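Local coordinates for periplasmic binding protein (Veillonella parvula, PDB 4LJS), which probably captures a small ligand, perhaps an iron chelate or a related metal-bearing compound, in the periplasm and hands it to an ABC transporter, at residues 34-39 / 136-141; 55-60 / 159-164; 69-74 / 96-101; 255-260 / 286-291. All coordinates share one frame; numbering follows the deposited sequence.

How the contacts relate
Contacts 1, 2 and 3 belong to one lobe of the chain and contact 4 to the other, across the chain's centre from contacts 1 and 2. Contacts 1 and 3 reach the two outermost strands, 135-138 and 67-71, of the same four-stranded parallel sheet, their centres about 20 Å apart. Contact 2, between helices 52-60 and 151-164, touches both: Y137 and L161 pack together, as do I55 and I73. Along the chain, contact 3 nests inside the loops closed by contacts 1 and 2, which interlace; contact 4 follows in series, on the mixed sheet. Nearest atoms of contacts 2 and 4 lie about 5 Å apart, consistent with two lobes meeting face to face.

Contact 1 (34-39 / 136-141); sequences EPFEST and VYIAES
F36 and V136 meet where the antiparallel hairpin of strands 19-29 and 34-40 lies against strand 135-138, an outermost strand of the four-stranded parallel sheet. The axes of strands 34-39 and 136-138 come no nearer than 8.5 Å, their directions 136° apart, side chains and one water bridging the gap. The apolar part rests on F36. Its CG sits between the backbone N and the carbonyl carbon (chi1 69°), and the ring reaches across from the hairpin. CE1 of F36 comes to 4.0 Å from CD1 of I138, whose side chain crosses that of F36 at about a right angle; CZ of F36 lies 4.5 Å from CG1 of V136. P126 of helix 126-130 also touches both F36 and V136. The polar part lies at the ring's rim: the carbonyl O of V136 approaches the edge in plane, 3.4 Å from CZ of F36. Next to it, water 1 donates a hydrogen bond to OG of S38 (short, 2.5 Å) and accepts one from N of V136 (3.0 Å), joining the two strands through solvent. On the parallel-sheet side, N of I138 is hydrogen-bonded to OG of S28, a hairpin residue, giving a second polar tie. With its C-H edge turned to the carbonyl, the ring probably offers that oxygen a weakly positive rim, while the buried hydroxyl of S38 probably has its partner in water.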
loop_
_atom_site.group_PDB
_atom_site.type_symbol
_atom_site.label_atom_id
_atom_site.label_comp_id
_atom_site.label_asym_id
_atom_site.label_seq_id
_atom_site.Cartn_x
_atom_site.Cartn_y
_atom_site.Cartn_z
ATOM N N GLU A 34 3.438 -12.320 17.141
ATOM C CA GLU A 34 4.514 -11.917 18.048
ATOM C C GLU A 34 4.572 -10.398 18.224
ATOM O O GLU A 34 5.306 -9.710 17.515
ATOM C CB GLU A 34 5.860 -12.475 17.570
ATOM C CG GLU A 34 5.970 -14.001 17.709
ATOM C CD GLU A 34 7.275 -14.553 17.158
ATOM O OE1 GLU A 34 8.243 -13.775 17.018
ATOM O OE2 GLU A 34 7.330 -15.761 16.855
ATOM N N PRO A 35 3.789 -9.871 19.181
ATOM C CA PRO A 35 3.680 -8.422 19.370
ATOM C C PRO A 35 4.790 -7.846 20.238
ATOM O O PRO A 35 5.367 -8.535 21.081
ATOM C CB PRO A 35 2.339 -8.273 20.095
ATOM C CG PRO A 35 2.236 -9.535 20.920
ATOM C CD PRO A 35 2.905 -10.619 20.100
ATOM N N PHE A 36 5.086 -6.573 20.023
ATOM C CA PHE A 36 5.937 -5.839 20.942
ATOM C C PHE A 36 5.314 -4.476 21.144
ATOM O O PHE A 36 4.571 -3.990 20.291
ATOM C CB PHE A 36 7.382 -5.730 20.438
ATOM C CG PHE A 36 7.548 -4.856 19.224
ATOM C CD1 PHE A 36 7.246 -5.338 17.955
ATOM C CD2 PHE A 36 8.029 -3.558 19.348
ATOM C CE1 PHE A 36 7.416 -4.536 16.828
ATOM C CE2 PHE A 36 8.204 -2.748 18.230
ATOM C CZ PHE A 36 7.900 -3.237 16.965
ATOM N N GLU A 37 5.600 -3.872 22.286
ATOM C CA GLU A 37 4.974 -2.621 22.647
ATOM C C GLU A 37 6.021 -1.526 22.664
ATOM O O GLU A 37 7.153 -1.751 23.084
ATOM C CB GLU A 37 4.328 -2.752 24.020
ATOM C CG GLU A 37 3.095 -1.918 24.198
ATOM C CD GLU A 37 2.322 -2.305 25.439
ATOM O OE1 GLU A 37 2.886 -2.206 26.554
ATOM O OE2 GLU A 37 1.152 -2.719 25.295
ATOM N N SER A 38 5.632 -0.345 22.197
ATOM C CA SER A 38 6.507 0.814 22.177
ATOM C C SER A 38 5.777 2.014 22.749
ATOM O O SER A 38 4.595 2.224 22.467
ATOM C CB SER A 38 6.948 1.117 20.747
ATOM O OG SER A 38 7.542 -0.029 20.169
ATOM N N THR A 39 6.484 2.796 23.557
ATOM C CA THR A 39 5.903 3.991 24.153
ATOM C C THR A 39 6.582 5.250 23.630
ATOM O O THR A 39 7.806 5.351 23.619
ATOM C CB THR A 39 5.975 3.950 25.688
ATOM O OG1 THR A 39 5.139 2.894 26.172
ATOM C CG2 THR A 39 5.499 5.263 26.276
ATOM N N VAL A 136 10.697 1.490 16.793
ATOM C CA VAL A 136 10.488 0.811 15.513
ATOM C C VAL A 136 8.991 0.544 15.335
ATOM O O VAL A 136 8.319 0.103 16.266
ATOM C CB VAL A 136 11.260 -0.524 15.459
ATOM C CG1 VAL A 136 10.887 -1.332 14.209
ATOM C CG2 VAL A 136 12.767 -0.271 15.521
ATOM N N TYR A 137 8.469 0.853 14.154
ATOM C CA TYR A 137 7.099 0.496 13.821
ATOM C C TYR A 137 7.085 -0.331 12.544
ATOM O O TYR A 137 7.693 0.048 11.544
ATOM C CB TYR A 137 6.200 1.729 13.673
ATOM C CG TYR A 137 4.771 1.350 13.370
ATOM C CD1 TYR A 137 3.939 0.865 14.374
ATOM C CD2 TYR A 137 4.257 1.446 12.081
ATOM C CE1 TYR A 137 2.629 0.498 14.112
ATOM C CE2 TYR A 137 2.935 1.078 11.804
ATOM C CZ TYR A 137 2.131 0.604 12.826
ATOM O OH TYR A 137 0.824 0.230 12.574
ATOM N N ILE A 138 6.384 -1.459 12.598
ATOM C CA ILE A 138 6.367 -2.429 11.510
ATOM C C ILE A 138 4.957 -2.568 10.919
ATOM O O ILE A 138 3.983 -2.721 11.658
ATOM C CB ILE A 138 6.876 -3.794 12.030
ATOM C CG1 ILE A 138 8.357 -3.676 12.403
ATOM C CG2 ILE A 138 6.658 -4.901 11.000
ATOM C CD1 ILE A 138 8.905 -4.868 13.164
ATOM N N ALA A 139 4.843 -2.495 9.593
ATOM C CA ALA A 139 3.547 -2.681 8.932
ATOM C C ALA A 139 3.007 -4.090 9.167
ATOM O O ALA A 139 3.639 -5.076 8.782
ATOM C CB ALA A 139 3.663 -2.419 7.449
ATOM N N GLU A 140 1.835 -4.187 9.785
ATOM C CA GLU A 140 1.225 -5.493 10.023
ATOM C C GLU A 140 0.960 -6.273 8.725
ATOM O O GLU A 140 1.048 -7.497 8.702
ATOM C CB GLU A 140 -0.069 -5.356 10.832
ATOM C CG GLU A 140 -0.670 -6.693 11.207
ATOM C CD GLU A 140 -2.045 -6.569 11.834
ATOM O OE1 GLU A 140 -2.568 -5.434 11.919
ATOM O OE2 GLU A 140 -2.600 -7.616 12.238
ATOM N N SER A 141 0.651 -5.570 7.641
ATOM C CA SER A 141 0.363 -6.252 6.379
ATOM C C SER A 141 1.612 -6.794 5.679
ATOM O O SER A 141 1.510 -7.420 4.618
ATOM C CB SER A 141 -0.397 -5.331 5.432
ATOM O OG SER A 141 0.427 -4.262 5.010
HETATM O O HOH W 1 9.868 0.483 19.542
#

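Contact 2 (55-60 / 159-164); sequences IETIIA and RDLGRI
CG2 of T57 and CD1 of L161 touch at 3.7 Å where helix 52-60 packs beside helix 151-164, both from the lobe built on the four-stranded parallel sheet. The two side chains cross at about a right angle. L161 reaches out from its helix, and its CD1 ends against the threonine methyl, with CB of T57 slightly farther off at 4.1 Å. The methyl is available because T57 places CG2 anti to its own N, while OG1 lies beside that N (chi1 -57°). The hydroxyl is thereby turned to polar partners: it is hydrogen-bonded to O of N53 in the preceding helical turn and to N of I297. I58 adds a looser apolar contact, its CG1 standing 4.5 Å from the same CD1 of L161, so one leucine methyl meets residues from two successive positions of helix 52-60. The other methyl branch, CD2 of L161, packs on Y137 of strand 135-138. No hydrogen bond joins the two segments. The chemistry is thus divided at T57: its methyl makes a purely dispersive contact with leucine, while its buried oxygen is satisfied by backbone atoms outside the pair, joining apolar packing to a polar tie near I297.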
loop_
_atom_site.group_PDB
_atom_site.type_symbol
_atom_site.label_atom_id
_atom_site.label_comp_id
_atom_site.label_asym_id
_atom_site.label_seq_id
_atom_site.Cartn_x
_atom_site.Cartn_y
_atom_site.Cartn_z
ATOM N N ILE A 55 6.722 6.061 3.643
ATOM C CA ILE A 55 7.057 7.407 3.189
ATOM C C ILE A 55 5.831 8.268 2.944
ATOM O O ILE A 55 5.693 9.336 3.546
ATOM C CB ILE A 55 7.920 7.356 1.915
ATOM C CG1 ILE A 55 9.195 6.542 2.187
ATOM C CG2 ILE A 55 8.265 8.770 1.446
ATOM C CD1 ILE A 55 9.872 6.012 0.939
ATOM N N GLU A 56 4.937 7.801 2.072
ATOM C CA GLU A 56 3.766 8.587 1.692
ATOM C C GLU A 56 2.733 8.770 2.804
ATOM O O GLU A 56 2.034 9.786 2.833
ATOM C CB GLU A 56 3.093 8.022 0.430
ATOM C CG GLU A 56 3.804 8.409 -0.857
ATOM C CD GLU A 56 2.949 8.197 -2.096
ATOM O OE1 GLU A 56 2.302 9.171 -2.551
ATOM O OE2 GLU A 56 2.933 7.061 -2.618
ATOM N N THR A 57 2.613 7.794 3.705
ATOM C CA THR A 57 1.648 7.919 4.802
ATOM C C THR A 57 2.064 9.035 5.762
ATOM O O THR A 57 1.239 9.849 6.176
ATOM C CB THR A 57 1.448 6.594 5.581
ATOM O OG1 THR A 57 1.029 5.557 4.675
ATOM C CG2 THR A 57 0.392 6.763 6.682
ATOM N N ILE A 58 3.349 9.082 6.103
ATOM C CA ILE A 58 3.840 10.127 6.978
ATOM C C ILE A 58 3.717 11.489 6.293
ATOM O O ILE A 58 3.339 12.480 6.921
ATOM C CB ILE A 58 5.279 9.861 7.432
ATOM C CG1 ILE A 58 5.311 8.654 8.377
ATOM C CG2 ILE A 58 5.845 11.098 8.114
ATOM C CD1 ILE A 58 6.717 8.047 8.570
ATOM N N ILE A 59 3.996 11.529 4.994
ATOM C CA ILE A 59 3.782 12.751 4.235
ATOM C C ILE A 59 2.308 13.172 4.258
ATOM O O ILE A 59 1.992 14.347 4.477
ATOM C CB ILE A 59 4.290 12.618 2.793
ATOM C CG1 ILE A 59 5.826 12.509 2.792
ATOM C CG2 ILE A 59 3.827 13.796 1.965
ATOM C CD1 ILE A 59 6.443 12.310 1.408
ATOM N N ALA A 60 1.410 12.208 4.068
ATOM C CA ALA A 60 -0.024 12.495 4.024
ATOM C C ALA A 60 -0.542 13.039 5.352
ATOM O O ALA A 60 -1.546 13.741 5.389
ATOM C CB ALA A 60 -0.820 11.243 3.626
ATOM N N ARG A 159 -3.806 4.873 11.403
ATOM C CA ARG A 159 -4.208 5.351 12.713
ATOM C C ARG A 159 -3.032 5.340 13.702
ATOM O O ARG A 159 -2.865 6.278 14.488
ATOM C CB ARG A 159 -5.365 4.489 13.217
ATOM C CG ARG A 159 -6.019 4.971 14.481
ATOM C CD ARG A 159 -7.280 4.154 14.774
ATOM N NE ARG A 159 -8.428 4.580 13.972
ATOM C CZ ARG A 159 -9.097 3.796 13.130
ATOM N NH1 ARG A 159 -8.734 2.532 12.962
ATOM N NH2 ARG A 159 -10.140 4.275 12.460
ATOM N N ASP A 160 -2.218 4.287 13.658
ATOM C CA ASP A 160 -1.041 4.182 14.526
ATOM C C ASP A 160 -0.036 5.299 14.244
ATOM O O ASP A 160 0.471 5.942 15.161
ATOM C CB ASP A 160 -0.344 2.835 14.340
ATOM C CG ASP A 160 -1.093 1.692 14.988
ATOM O OD1 ASP A 160 -1.928 1.955 15.881
ATOM O OD2 ASP A 160 -0.838 0.526 14.608
ATOM N N LEU A 161 0.260 5.519 12.971
ATOM C CA LEU A 161 1.177 6.584 12.605
ATOM C C LEU A 161 0.590 7.932 13.025
ATOM O O LEU A 161 1.304 8.792 13.527
ATOM C CB LEU A 161 1.512 6.529 11.114
ATOM C CG LEU A 161 2.415 5.339 10.750
ATOM C CD1 LEU A 161 2.616 5.215 9.245
ATOM C CD2 LEU A 161 3.769 5.444 11.459
ATOM N N GLY A 162 -0.720 8.094 12.855
ATOM C CA GLY A 162 -1.407 9.275 13.345
ATOM C C GLY A 162 -1.178 9.538 14.827
ATOM O O GLY A 162 -0.916 10.672 15.227
ATOM N N ARG A 163 -1.268 8.494 15.649
ATOM C CA ARG A 163 -1.013 8.647 17.081
ATOM C C ARG A 163 0.453 8.997 17.365
ATOM O O ARG A 163 0.749 9.843 18.210
ATOM C CB ARG A 163 -1.402 7.385 17.858
ATOM C CG ARG A 163 -2.876 7.040 17.832
ATOM C CD ARG A 163 -3.158 5.813 18.697
ATOM N NE ARG A 163 -2.920 6.082 20.116
ATOM C CZ ARG A 163 -2.634 5.150 21.022
ATOM N NH1 ARG A 163 -2.536 3.876 20.659
ATOM N NH2 ARG A 163 -2.437 5.492 22.291
ATOM N N ILE A 164 1.366 8.337 16.664
ATOM C CA ILE A 164 2.791 8.580 16.852
ATOM C C ILE A 164 3.159 10.037 16.535
ATOM O O ILE A 164 3.935 10.654 17.261
ATOM C CB ILE A 164 3.647 7.592 16.019
ATOM C CG1 ILE A 164 3.499 6.169 16.567
ATOM C CG2 ILE A 164 5.120 8.001 16.014
ATOM C CD1 ILE A 164 4.266 5.114 15.771
#

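Contact 3 (69-74 / 96-101); sequences AGMGIP and KYANLE
At the end of strand 67-71, an outermost strand of the parallel sheet, M71 packs on the turn that leads into helix 100-106. The residue is a selenomethionine, and its SE atom makes the closest approaches to both Y97 and A98. M71 runs out extended, with CG anti to the carbonyl carbon (chi1 -58°), and then bends at the selenium (chi3 -90°). SE thereby comes against the peptide that joins Y97 to A98, 3.5 Å from C of Y97 and equally close to N of A98. The flanking side chains add apolar contacts: CB of Y97 lies 3.6 Å from SE of M71. The tyrosine ring leads away from the selenium and packs edge-to-face with Y92, also touching M106 of helix 100-106. V48 and M50 of the neighbouring strand 47-50 touch M71 as well, and M50 further meets A98, so the selenium side chain lies between the sheet and the turn. A98 is the centre of an inverse gamma turn, which redirects the chain after the short 3-10 segment at K96 and Y97. N99 then takes the N-cap position, its OD1 accepting a hydrogen bond from N of S102 in the first turn of the helix. Beyond Y97, the contact is completed by the methyl of A98, whose CB stands 4.0 Å from SE of M71.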
loop_
_atom_site.group_PDB
_atom_site.type_symbol
_atom_site.label_atom_id
_atom_site.label_comp_id
_atom_site.label_asym_id
_atom_site.label_seq_id
_atom_site.Cartn_x
_atom_site.Cartn_y
_atom_site.Cartn_z
ATOM N N ALA A 69 15.315 9.899 6.109
ATOM C CA ALA A 69 15.495 8.990 4.987
ATOM C C ALA A 69 14.169 8.364 4.567
ATOM O O ALA A 69 13.405 7.865 5.403
ATOM C CB ALA A 69 16.521 7.918 5.323
ATOM N N GLY A 70 13.893 8.419 3.269
ATOM C CA GLY A 70 12.691 7.829 2.702
ATOM C C GLY A 70 13.138 7.027 1.506
ATOM O O GLY A 70 13.247 7.553 0.393
HETATM N N MSE A 71 13.419 5.749 1.735
HETATM C CA MSE A 71 14.105 4.951 0.725
HETATM C C MSE A 71 13.193 3.886 0.131
HETATM O O MSE A 71 12.346 3.335 0.824
HETATM C CB MSE A 71 15.361 4.312 1.328
HETATM C CG MSE A 71 16.335 5.339 1.903
HETATM SE SE MSE A 71 17.870 4.568 2.848
HETATM C CE MSE A 71 17.071 4.482 4.612
ATOM N N GLY A 72 13.362 3.604 -1.158
ATOM C CA GLY A 72 12.632 2.509 -1.775
ATOM C C GLY A 72 11.616 2.869 -2.848
ATOM O O GLY A 72 11.029 1.980 -3.459
ATOM N N ILE A 73 11.394 4.158 -3.083
ATOM C CA ILE A 73 10.593 4.571 -4.233
ATOM C C ILE A 73 11.520 4.917 -5.405
ATOM O O ILE A 73 12.390 5.772 -5.285
ATOM C CB ILE A 73 9.692 5.773 -3.904
ATOM C CG1 ILE A 73 8.919 5.528 -2.610
ATOM C CG2 ILE A 73 8.730 6.051 -5.049
ATOM C CD1 ILE A 73 8.034 6.682 -2.205
ATOM N N PRO A 74 11.330 4.249 -6.551
ATOM C CA PRO A 74 12.236 4.398 -7.693
ATOM C C PRO A 74 12.261 5.797 -8.298
ATOM O O PRO A 74 13.259 6.154 -8.910
ATOM C CB PRO A 74 11.674 3.408 -8.725
ATOM C CG PRO A 74 10.836 2.469 -7.944
ATOM C CD PRO A 74 10.275 3.255 -6.810
ATOM N N LYS A 96 21.157 2.644 -1.631
ATOM C CA LYS A 96 22.518 2.355 -1.191
ATOM C C LYS A 96 22.742 2.848 0.240
ATOM O O LYS A 96 23.761 2.535 0.845
ATOM C CB LYS A 96 23.573 2.910 -2.158
ATOM C CG LYS A 96 23.836 4.408 -2.059
ATOM C CD LYS A 96 24.591 4.897 -3.297
ATOM C CE LYS A 96 25.221 6.262 -3.075
ATOM N NZ LYS A 96 24.284 7.220 -2.430
ATOM N N TYR A 97 21.776 3.587 0.784
ATOM C CA TYR A 97 21.830 4.004 2.189
ATOM C C TYR A 97 21.056 3.059 3.105
ATOM O O TYR A 97 21.085 3.217 4.327
ATOM C CB TYR A 97 21.304 5.434 2.376
ATOM C CG TYR A 97 22.148 6.500 1.718
ATOM C CD1 TYR A 97 23.407 6.822 2.211
ATOM C CD2 TYR A 97 21.678 7.193 0.605
ATOM C CE1 TYR A 97 24.188 7.804 1.606
ATOM C CE2 TYR A 97 22.448 8.179 -0.007
ATOM C CZ TYR A 97 23.697 8.480 0.497
ATOM O OH TYR A 97 24.454 9.454 -0.111
ATOM N N ALA A 98 20.373 2.081 2.515
ATOM C CA ALA A 98 19.561 1.147 3.287
ATOM C C ALA A 98 20.431 0.026 3.828
ATOM O O ALA A 98 20.290 -1.132 3.445
ATOM C CB ALA A 98 18.392 0.582 2.440
ATOM N N ASN A 99 21.354 0.389 4.707
ATOM C CA ASN A 99 22.197 -0.582 5.382
ATOM C C ASN A 99 22.422 -0.065 6.788
ATOM O O ASN A 99 22.214 1.124 7.059
ATOM C CB ASN A 99 23.528 -0.765 4.659
ATOM C CG ASN A 99 24.301 0.523 4.550
ATOM O OD1 ASN A 99 24.913 0.968 5.517
ATOM N ND2 ASN A 99 24.260 1.146 3.377
ATOM N N LEU A 100 22.841 -0.953 7.681
ATOM C CA LEU A 100 22.897 -0.613 9.091
ATOM C C LEU A 100 23.868 0.540 9.366
ATOM O O LEU A 100 23.577 1.435 10.165
ATOM C CB LEU A 100 23.229 -1.855 9.930
ATOM C CG LEU A 100 23.380 -1.653 11.445
ATOM C CD1 LEU A 100 22.097 -1.103 12.087
ATOM C CD2 LEU A 100 23.816 -2.950 12.120
ATOM N N GLU A 101 25.007 0.529 8.686
ATOM C CA GLU A 101 26.042 1.521 8.952
ATOM C C GLU A 101 25.573 2.942 8.602
ATOM O O GLU A 101 25.778 3.873 9.379
ATOM C CB GLU A 101 27.337 1.160 8.222
ATOM C CG GLU A 101 28.561 1.320 9.075
ATOM C CD GLU A 101 29.833 0.831 8.398
ATOM O OE1 GLU A 101 30.157 -0.374 8.532
ATOM O OE2 GLU A 101 30.513 1.658 7.749
#

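Contact 4 (255-260 / 286-291); sequences GEYSQA and FLPLLA
Y257 and A260 bring the turn between strand 247-252 and helix 260-268 against the end of strand 284-288, a parallel neighbour of strand 247-252 in the mixed sheet. Together these elements form a beta-alpha-beta connection, and the contact closes it at the head of the first helix. Two aromatic side chains reach across, one from each segment. F286 puts its CG anti to the carbonyl carbon (chi1 -78°), sending the ring toward A260. Its CZ meets O of A260 at 3.1 Å, with the oxygen at the ring edge near its plane, and lies 4.0 Å from CB of A260. V252 touches the same phenylalanine side chain. Replacing F286 by an alanine removes the ring; A260 would probably lose its aromatic neighbour, a gap opening between the start of helix 260-268 and the strand. Y257 works in the other direction: its CB does not aim at the strand, but the ring carries OH over to it, 3.3 Å from CB of P288. The tyrosine and proline cross obliquely, while the tyrosine and L290 cross at about a right angle. L290 has CG between its backbone N and carbonyl carbon (chi1 64°), which sets CD2 within 3.7 Å of OH of Y257. Y78 meets the tyrosine ring with the planes at about 40°, and I323 near the C-terminus also touches Y257. Water 2 finishes the bridge, hydrogen-bonded to OH of Y257 at 3.0 Å and accepting a bond from N of L290 at 3.2 Å.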
loop_
_atom_site.group_PDB
_atom_site.type_symbol
_atom_site.label_atom_id
_atom_site.label_comp_id
_atom_site.label_asym_id
_atom_site.label_seq_id
_atom_site.Cartn_x
_atom_site.Cartn_y
_atom_site.Cartn_z
ATOM N N GLY A 255 8.859 -1.827 -11.036
ATOM C CA GLY A 255 9.815 -1.890 -12.125
ATOM C C GLY A 255 9.184 -2.164 -13.473
ATOM O O GLY A 255 9.739 -1.805 -14.513
ATOM N N GLU A 256 8.002 -2.772 -13.452
ATOM C CA GLU A 256 7.364 -3.235 -14.678
ATOM C C GLU A 256 6.383 -2.241 -15.291
ATOM O O GLU A 256 5.621 -2.591 -16.188
ATOM C CB GLU A 256 6.726 -4.604 -14.454
ATOM C CG GLU A 256 7.781 -5.669 -14.176
ATOM C CD GLU A 256 7.280 -6.781 -13.289
ATOM O OE1 GLU A 256 6.076 -7.100 -13.361
ATOM O OE2 GLU A 256 8.090 -7.331 -12.512
ATOM N N TYR A 257 6.431 -0.999 -14.813
ATOM C CA TYR A 257 5.684 0.103 -15.415
ATOM C C TYR A 257 6.076 0.318 -16.874
ATOM O O TYR A 257 5.225 0.610 -17.718
ATOM C CB TYR A 257 5.912 1.399 -14.631
ATOM C CG TYR A 257 4.948 1.611 -13.481
ATOM C CD1 TYR A 257 4.654 0.582 -12.596
ATOM C CD2 TYR A 257 4.346 2.845 -13.271
ATOM C CE1 TYR A 257 3.774 0.769 -11.540
ATOM C CE2 TYR A 257 3.461 3.045 -12.214
ATOM C CZ TYR A 257 3.183 2.001 -11.351
ATOM O OH TYR A 257 2.318 2.183 -10.299
ATOM N N SER A 258 7.369 0.170 -17.165
ATOM C CA SER A 258 7.888 0.377 -18.515
ATOM C C SER A 258 7.373 -0.664 -19.516
ATOM O O SER A 258 7.460 -0.469 -20.727
ATOM C CB SER A 258 9.421 0.396 -18.509
ATOM O OG SER A 258 9.951 -0.831 -18.035
ATOM N N GLN A 259 6.828 -1.761 -19.003
ATOM C CA GLN A 259 6.290 -2.817 -19.848
ATOM C C GLN A 259 4.768 -2.784 -19.921
ATOM O O GLN A 259 4.156 -3.711 -20.442
ATOM C CB GLN A 259 6.750 -4.184 -19.338
ATOM C CG GLN A 259 8.217 -4.462 -19.583
ATOM C CD GLN A 259 8.573 -4.400 -21.053
ATOM O OE1 GLN A 259 9.138 -3.412 -21.526
ATOM N NE2 GLN A 259 8.239 -5.454 -21.789
ATOM N N ALA A 260 4.170 -1.708 -19.411
ATOM C CA ALA A 260 2.711 -1.596 -19.281
ATOM C C ALA A 260 1.926 -1.905 -20.561
ATOM O O ALA A 260 1.026 -2.747 -20.557
ATOM C CB ALA A 260 2.325 -0.214 -18.744
ATOM N N PHE A 286 -5.588 -1.422 -15.452
ATOM C CA PHE A 286 -4.357 -1.476 -14.675
ATOM C C PHE A 286 -4.633 -1.160 -13.210
ATOM O O PHE A 286 -5.430 -0.278 -12.896
ATOM C CB PHE A 286 -3.341 -0.473 -15.227
ATOM C CG PHE A 286 -2.640 -0.938 -16.472
ATOM C CD1 PHE A 286 -2.019 -2.178 -16.511
ATOM C CD2 PHE A 286 -2.601 -0.134 -17.605
ATOM C CE1 PHE A 286 -1.358 -2.608 -17.656
ATOM C CE2 PHE A 286 -1.945 -0.556 -18.753
ATOM C CZ PHE A 286 -1.324 -1.798 -18.780
ATOM N N LEU A 287 -3.968 -1.884 -12.317
ATOM C CA LEU A 287 -4.073 -1.638 -10.886
ATOM C C LEU A 287 -2.668 -1.695 -10.283
ATOM O O LEU A 287 -2.053 -2.761 -10.226
ATOM C CB LEU A 287 -5.001 -2.672 -10.237
ATOM C CG LEU A 287 -5.265 -2.620 -8.725
ATOM C CD1 LEU A 287 -5.812 -1.268 -8.286
ATOM C CD2 LEU A 287 -6.222 -3.743 -8.314
ATOM N N PRO A 288 -2.139 -0.539 -9.857
ATOM C CA PRO A 288 -0.764 -0.515 -9.344
ATOM C C PRO A 288 -0.606 -1.336 -8.067
ATOM O O PRO A 288 -1.410 -1.214 -7.138
ATOM C CB PRO A 288 -0.498 0.977 -9.084
ATOM C CG PRO A 288 -1.849 1.624 -9.042
ATOM C CD PRO A 288 -2.740 0.804 -9.927
ATOM N N LEU A 289 0.422 -2.183 -8.054
ATOM C CA LEU A 289 0.768 -2.997 -6.899
ATOM C C LEU A 289 0.956 -2.132 -5.657
ATOM O O LEU A 289 0.523 -2.499 -4.560
ATOM C CB LEU A 289 2.044 -3.804 -7.185
ATOM C CG LEU A 289 2.475 -4.854 -6.157
ATOM C CD1 LEU A 289 1.361 -5.867 -5.908
ATOM C CD2 LEU A 289 3.746 -5.567 -6.612
ATOM N N LEU A 290 1.578 -0.969 -5.834
ATOM C CA LEU A 290 1.829 -0.065 -4.708
ATOM C C LEU A 290 0.537 0.415 -4.033
ATOM O O LEU A 290 0.574 0.993 -2.949
ATOM C CB LEU A 290 2.713 1.127 -5.137
ATOM C CG LEU A 290 2.220 2.145 -6.185
ATOM C CD1 LEU A 290 1.215 3.130 -5.598
ATOM C CD2 LEU A 290 3.393 2.917 -6.820
ATOM N N ALA A 291 -0.602 0.180 -4.680
ATOM C CA ALA A 291 -1.892 0.568 -4.120
ATOM C C ALA A 291 -2.635 -0.611 -3.502
ATOM O O ALA A 291 -3.652 -0.421 -2.845
ATOM C CB ALA A 291 -2.757 1.222 -5.182
HETATM O O HOH W 2 2.937 -0.252 -8.649
#